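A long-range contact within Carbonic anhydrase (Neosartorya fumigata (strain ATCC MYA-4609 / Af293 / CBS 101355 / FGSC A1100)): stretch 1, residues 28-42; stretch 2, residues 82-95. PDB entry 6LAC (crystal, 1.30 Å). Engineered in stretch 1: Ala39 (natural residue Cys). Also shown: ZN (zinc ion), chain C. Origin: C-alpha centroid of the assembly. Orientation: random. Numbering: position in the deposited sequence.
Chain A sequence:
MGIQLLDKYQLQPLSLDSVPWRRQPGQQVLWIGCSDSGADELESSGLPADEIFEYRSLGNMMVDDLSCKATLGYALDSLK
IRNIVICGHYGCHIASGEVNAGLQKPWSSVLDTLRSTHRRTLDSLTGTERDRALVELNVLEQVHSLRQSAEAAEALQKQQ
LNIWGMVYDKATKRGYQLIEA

Stretch 1 28-42: QVLWIGCSDSGADEL
Stretch 2 (82-95) RNIVICGHYGCHIA

A single zinc ion ties the two stretches together beyond their last bridged pair, with two ligands from each. Cys34 SG lies 2.2 Å from ZN and Asp36 OD1 1.9 Å; His89 NE2 lies 2.1 Å and Cys92 SG 2.3 Å from the same ion. Thiolate, carboxylate and imidazole all suit zinc, and sharing it brings Asp36 OD1 within 2.8 Å of His89 NE2 without a hydrogen bond.

Leading to this site, strand 29-34 runs parallel to strand 83-89, their axes 14° apart and 4.8 Å at closest approach. The register pairs Leu30 with Ile84, Trp31 with Val85 and Ile32 with Ile86, at CA-CA distances of 4.7, 5.0 and 4.8 Å. Both backbones are extended, with phi/psi of -105/110 at Ile32 and -113/129 at Val85. The hydrogen bonds alternate as parallel pairing requires: Leu30 N to Asn83 O (3.1 Å), Val85 N to Leu30 O (2.8 Å), Ile32 N to Val85 O (2.8 Å) and Cys87 N to Ile32 O (2.8 Å).

Leu30 (chi1 t, chi2 p), Ile32, Ile84 and Ile86 (each m, t) share one sheet face. Their branched aliphatic chains pack together there, with Ile32 CD1 3.8 Å from Ile84 CG2 and 4.2 Å from Ile86 CG1. On the other face, Trp31 (chi1 -171°, chi2 -84°) lays its ring against Val85 (t), whose CG1 sits 3.9 Å from the centroid of the six-membered ring, over its face. Trp31 NE1 donates to Glu41 OE1 at 2.9 Å. Glu41, extended with chi1 and chi2 both t, also accepts from Ser37 OG through OE2 at 2.7 Å.

At Gly33 the absence of a side chain matters: a CB would come 2.7 Å from Glu41 OE1. Beyond it the strands separate, and a water bridges them, accepting from Cys34 N (2.9 Å) and donating to Cys87 O (2.8 Å) and Glu41 OE2 (2.7 Å).

A type I turn, Cys34 to Ser37, carries Asp36 (chi1 68°, chi2 17°) to the metal; a type II turn, His89 to Cys92, does the same for Cys92 (t). Gly91, at phi/psi 91/-2, suits this second turn because a CB would jam against the preceding carbonyl. Asp36 OD2 accepts from His93 N at 3.0 Å, so one carboxylate binds metal and backbone together. His89 (chi1 67°, chi2 102°) receives Ser37 CA over its ring face, 3.5 Å from the ring centroid.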

# COMPACT_ATOMS: atom_id res chain seq x y z
N GLN A 28 -4.66 3.20 16.20
CA GLN A 28 -4.26 2.86 14.82
C GLN A 28 -2.87 2.29 14.84
O GLN A 28 -2.01 2.70 15.59
CB GLN A 28 -4.37 4.06 13.92
CG GLN A 28 -5.78 4.24 13.39
CD GLN A 28 -5.82 5.48 12.54
OE1 GLN A 28 -5.59 6.58 13.06
NE2 GLN A 28 -5.98 5.30 11.24
N VAL A 29 -2.65 1.32 13.95
CA VAL A 29 -1.33 0.67 13.76
C VAL A 29 -0.91 0.90 12.32
O VAL A 29 -1.74 0.65 11.40
CB VAL A 29 -1.43 -0.83 14.09
CG1 VAL A 29 -0.13 -1.53 13.80
CG2 VAL A 29 -1.93 -1.05 15.54
N LEU A 30 0.32 1.33 12.11
CA LEU A 30 0.86 1.43 10.72
C LEU A 30 1.29 0.02 10.34
O LEU A 30 2.22 -0.56 10.95
CB LEU A 30 2.02 2.40 10.68
CG LEU A 30 2.86 2.39 9.40
CD1 LEU A 30 2.01 2.70 8.16
CD2 LEU A 30 4.00 3.33 9.51
N TRP A 31 0.62 -0.53 9.33
CA TRP A 31 0.85 -1.90 8.82
C TRP A 31 1.58 -1.77 7.50
O TRP A 31 0.95 -1.24 6.55
CB TRP A 31 -0.47 -2.64 8.67
CG TRP A 31 -0.31 -4.08 8.36
CD1 TRP A 31 -0.10 -4.69 7.15
CD2 TRP A 31 -0.32 -5.13 9.33
NE1 TRP A 31 0.05 -6.03 7.32
CE2 TRP A 31 -0.10 -6.34 8.64
CE3 TRP A 31 -0.47 -5.17 10.71
CZ2 TRP A 31 -0.04 -7.58 9.32
CZ3 TRP A 31 -0.43 -6.37 11.36
CH2 TRP A 31 -0.21 -7.55 10.68
N ILE A 32 2.80 -2.21 7.39
CA ILE A 32 3.63 -2.16 6.16
C ILE A 32 3.69 -3.55 5.59
O ILE A 32 4.27 -4.43 6.21
CB ILE A 32 5.00 -1.60 6.43
CG1 ILE A 32 4.89 -0.18 6.99
CG2 ILE A 32 5.87 -1.64 5.19
CD1 ILE A 32 6.17 0.35 7.62
N GLY A 33 3.04 -3.76 4.46
CA GLY A 33 2.95 -5.05 3.79
C GLY A 33 3.43 -4.90 2.37
O GLY A 33 3.78 -3.83 1.85
N CYS A 34 3.45 -6.03 1.68
CA CYS A 34 3.94 -6.14 0.28
C CYS A 34 2.79 -6.17 -0.73
O CYS A 34 1.76 -6.82 -0.55
CB CYS A 34 4.77 -7.39 0.10
SG CYS A 34 5.44 -7.55 -1.59
N SER A 35 3.01 -5.43 -1.81
CA SER A 35 2.05 -5.34 -2.93
C SER A 35 1.64 -6.69 -3.52
O SER A 35 0.51 -6.75 -4.03
CB SER A 35 2.61 -4.47 -3.98
OG SER A 35 2.82 -3.14 -3.50
N ASP A 36 2.51 -7.72 -3.51
CA ASP A 36 2.09 -9.02 -4.12
C ASP A 36 1.64 -10.01 -3.06
O ASP A 36 1.49 -11.20 -3.38
CB ASP A 36 3.14 -9.58 -5.08
CG ASP A 36 4.42 -10.04 -4.40
OD1 ASP A 36 4.43 -10.24 -3.15
OD2 ASP A 36 5.42 -10.29 -5.08
N SER A 37 1.26 -9.59 -1.86
CA SER A 37 0.85 -10.55 -0.81
C SER A 37 -0.29 -11.40 -1.38
O SER A 37 -0.31 -12.61 -1.18
CB SER A 37 0.54 -9.83 0.44
OG SER A 37 0.19 -10.73 1.48
N GLY A 38 -1.29 -10.80 -2.02
CA GLY A 38 -2.22 -11.56 -2.91
C GLY A 38 -3.09 -12.53 -2.15
O GLY A 38 -3.52 -13.55 -2.81
N ALA A 39 -3.44 -12.31 -0.91
CA ALA A 39 -4.23 -13.31 -0.15
C ALA A 39 -4.96 -12.61 1.01
O ALA A 39 -5.59 -11.57 0.76
CB ALA A 39 -3.31 -14.43 0.28
N ASP A 40 -4.94 -13.19 2.21
CA ASP A 40 -5.77 -12.69 3.34
C ASP A 40 -4.85 -12.28 4.48
O ASP A 40 -5.16 -12.57 5.65
CB ASP A 40 -6.79 -13.76 3.75
CG ASP A 40 -7.70 -14.21 2.64
OD1 ASP A 40 -8.06 -13.37 1.80
OD2 ASP A 40 -8.08 -15.38 2.67
N GLU A 41 -3.73 -11.62 4.21
CA GLU A 41 -2.77 -11.22 5.25
C GLU A 41 -3.39 -10.45 6.40
O GLU A 41 -3.09 -10.76 7.56
CB GLU A 41 -1.71 -10.36 4.57
CG GLU A 41 -0.67 -9.77 5.48
CD GLU A 41 0.26 -8.91 4.65
OE1 GLU A 41 0.44 -7.73 5.00
OE2 GLU A 41 0.86 -9.46 3.74
N LEU A 42 -4.29 -9.52 6.16
CA LEU A 42 -4.83 -8.72 7.27
C LEU A 42 -5.76 -9.54 8.17
O LEU A 42 -5.96 -9.12 9.33
CB LEU A 42 -5.56 -7.48 6.75
CG LEU A 42 -4.73 -6.51 5.89
CD1 LEU A 42 -5.52 -5.28 5.50
CD2 LEU A 42 -3.44 -6.10 6.57
N ARG A 82 1.60 4.47 17.67
CA ARG A 82 2.62 3.98 18.61
C ARG A 82 3.14 2.59 18.30
O ARG A 82 4.09 2.11 18.94
CB ARG A 82 2.09 3.94 20.04
CG ARG A 82 1.49 5.26 20.52
CD ARG A 82 2.38 6.42 20.26
NE ARG A 82 2.10 7.42 21.28
CZ ARG A 82 2.50 8.67 21.23
NH1 ARG A 82 2.21 9.49 22.23
NH2 ARG A 82 3.20 9.11 20.20
N ASN A 83 2.59 1.98 17.23
CA ASN A 83 2.99 0.63 16.81
C ASN A 83 3.06 0.59 15.28
O ASN A 83 2.11 1.03 14.62
CB ASN A 83 2.05 -0.45 17.30
CG ASN A 83 2.14 -0.68 18.81
OD1 ASN A 83 3.07 -1.33 19.25
ND2 ASN A 83 1.20 -0.06 19.53
N ILE A 84 4.12 -0.01 14.80
CA ILE A 84 4.37 -0.25 13.35
C ILE A 84 4.59 -1.74 13.21
O ILE A 84 5.39 -2.28 13.99
CB ILE A 84 5.57 0.53 12.84
CG1 ILE A 84 5.34 2.03 13.01
CG2 ILE A 84 5.84 0.16 11.37
CD1 ILE A 84 6.53 2.91 12.68
N VAL A 85 3.92 -2.40 12.28
CA VAL A 85 4.21 -3.81 11.96
C VAL A 85 4.78 -3.84 10.56
O VAL A 85 4.11 -3.29 9.64
CB VAL A 85 2.94 -4.65 12.08
CG1 VAL A 85 3.27 -6.10 11.71
CG2 VAL A 85 2.36 -4.60 13.47
N ILE A 86 5.91 -4.48 10.34
CA ILE A 86 6.39 -4.83 8.98
C ILE A 86 6.06 -6.29 8.76
O ILE A 86 6.56 -7.14 9.51
CB ILE A 86 7.86 -4.52 8.79
CG1 ILE A 86 8.10 -3.05 9.11
CG2 ILE A 86 8.33 -4.91 7.38
CD1 ILE A 86 9.50 -2.57 8.88
N CYS A 87 5.15 -6.55 7.85
CA CYS A 87 4.67 -7.91 7.57
C CYS A 87 5.21 -8.37 6.23
O CYS A 87 4.82 -7.80 5.19
CB CYS A 87 3.18 -7.95 7.55
SG CYS A 87 2.53 -9.64 7.48
N GLY A 88 6.07 -9.37 6.18
CA GLY A 88 6.42 -10.08 4.95
C GLY A 88 5.52 -11.24 4.73
O GLY A 88 4.60 -11.50 5.53
N HIS A 89 5.72 -11.92 3.60
CA HIS A 89 4.82 -13.06 3.30
C HIS A 89 5.55 -14.10 2.47
O HIS A 89 6.21 -13.79 1.51
CB HIS A 89 3.52 -12.55 2.64
CG HIS A 89 3.76 -12.01 1.30
ND1 HIS A 89 3.47 -12.72 0.13
CD2 HIS A 89 4.43 -10.92 0.91
CE1 HIS A 89 3.89 -12.03 -0.89
NE2 HIS A 89 4.47 -10.92 -0.45
N TYR A 90 5.34 -15.33 2.91
CA TYR A 90 5.89 -16.45 2.12
C TYR A 90 5.28 -16.49 0.71
O TYR A 90 4.08 -16.29 0.56
CB TYR A 90 5.76 -17.77 2.87
CG TYR A 90 6.48 -17.78 4.20
CD1 TYR A 90 7.85 -17.61 4.30
CD2 TYR A 90 5.79 -18.03 5.37
CE1 TYR A 90 8.50 -17.62 5.52
CE2 TYR A 90 6.41 -18.04 6.60
CZ TYR A 90 7.77 -17.86 6.67
OH TYR A 90 8.35 -17.92 7.93
N GLY A 91 6.13 -16.80 -0.25
CA GLY A 91 5.75 -16.83 -1.67
C GLY A 91 5.95 -15.53 -2.39
O GLY A 91 5.61 -15.43 -3.58
N CYS A 92 6.39 -14.49 -1.69
CA CYS A 92 6.73 -13.18 -2.29
C CYS A 92 7.53 -13.36 -3.57
O CYS A 92 8.51 -14.08 -3.58
CB CYS A 92 7.54 -12.41 -1.25
SG CYS A 92 7.78 -10.66 -1.67
N HIS A 93 7.17 -12.69 -4.65
CA HIS A 93 7.92 -12.70 -5.91
C HIS A 93 8.99 -11.64 -5.88
O HIS A 93 10.01 -11.72 -6.60
CB HIS A 93 6.99 -12.55 -7.12
CG HIS A 93 6.03 -13.66 -7.24
ND1 HIS A 93 6.33 -14.88 -7.81
CD2 HIS A 93 4.77 -13.77 -6.79
CE1 HIS A 93 5.28 -15.68 -7.73
NE2 HIS A 93 4.32 -15.03 -7.11
N ILE A 94 8.87 -10.64 -5.02
CA ILE A 94 9.86 -9.55 -4.96
C ILE A 94 11.03 -10.02 -4.08
O ILE A 94 12.21 -9.95 -4.55
CB ILE A 94 9.16 -8.25 -4.52
CG1 ILE A 94 8.15 -7.78 -5.57
CG2 ILE A 94 10.18 -7.18 -4.21
CD1 ILE A 94 7.20 -6.75 -5.05
N ALA A 95 10.82 -10.42 -2.83
CA ALA A 95 11.91 -10.94 -1.95
C ALA A 95 12.10 -12.43 -2.23
O ALA A 95 11.62 -13.26 -1.48
CB ALA A 95 11.65 -10.62 -0.51
ZN ZN C . 5.64 -9.78 -1.72
O HOH W 1 -1.01 1.24 18.06
O HOH W 2 3.26 -8.55 3.02
O HOH W 3 1.24 -14.49 0.25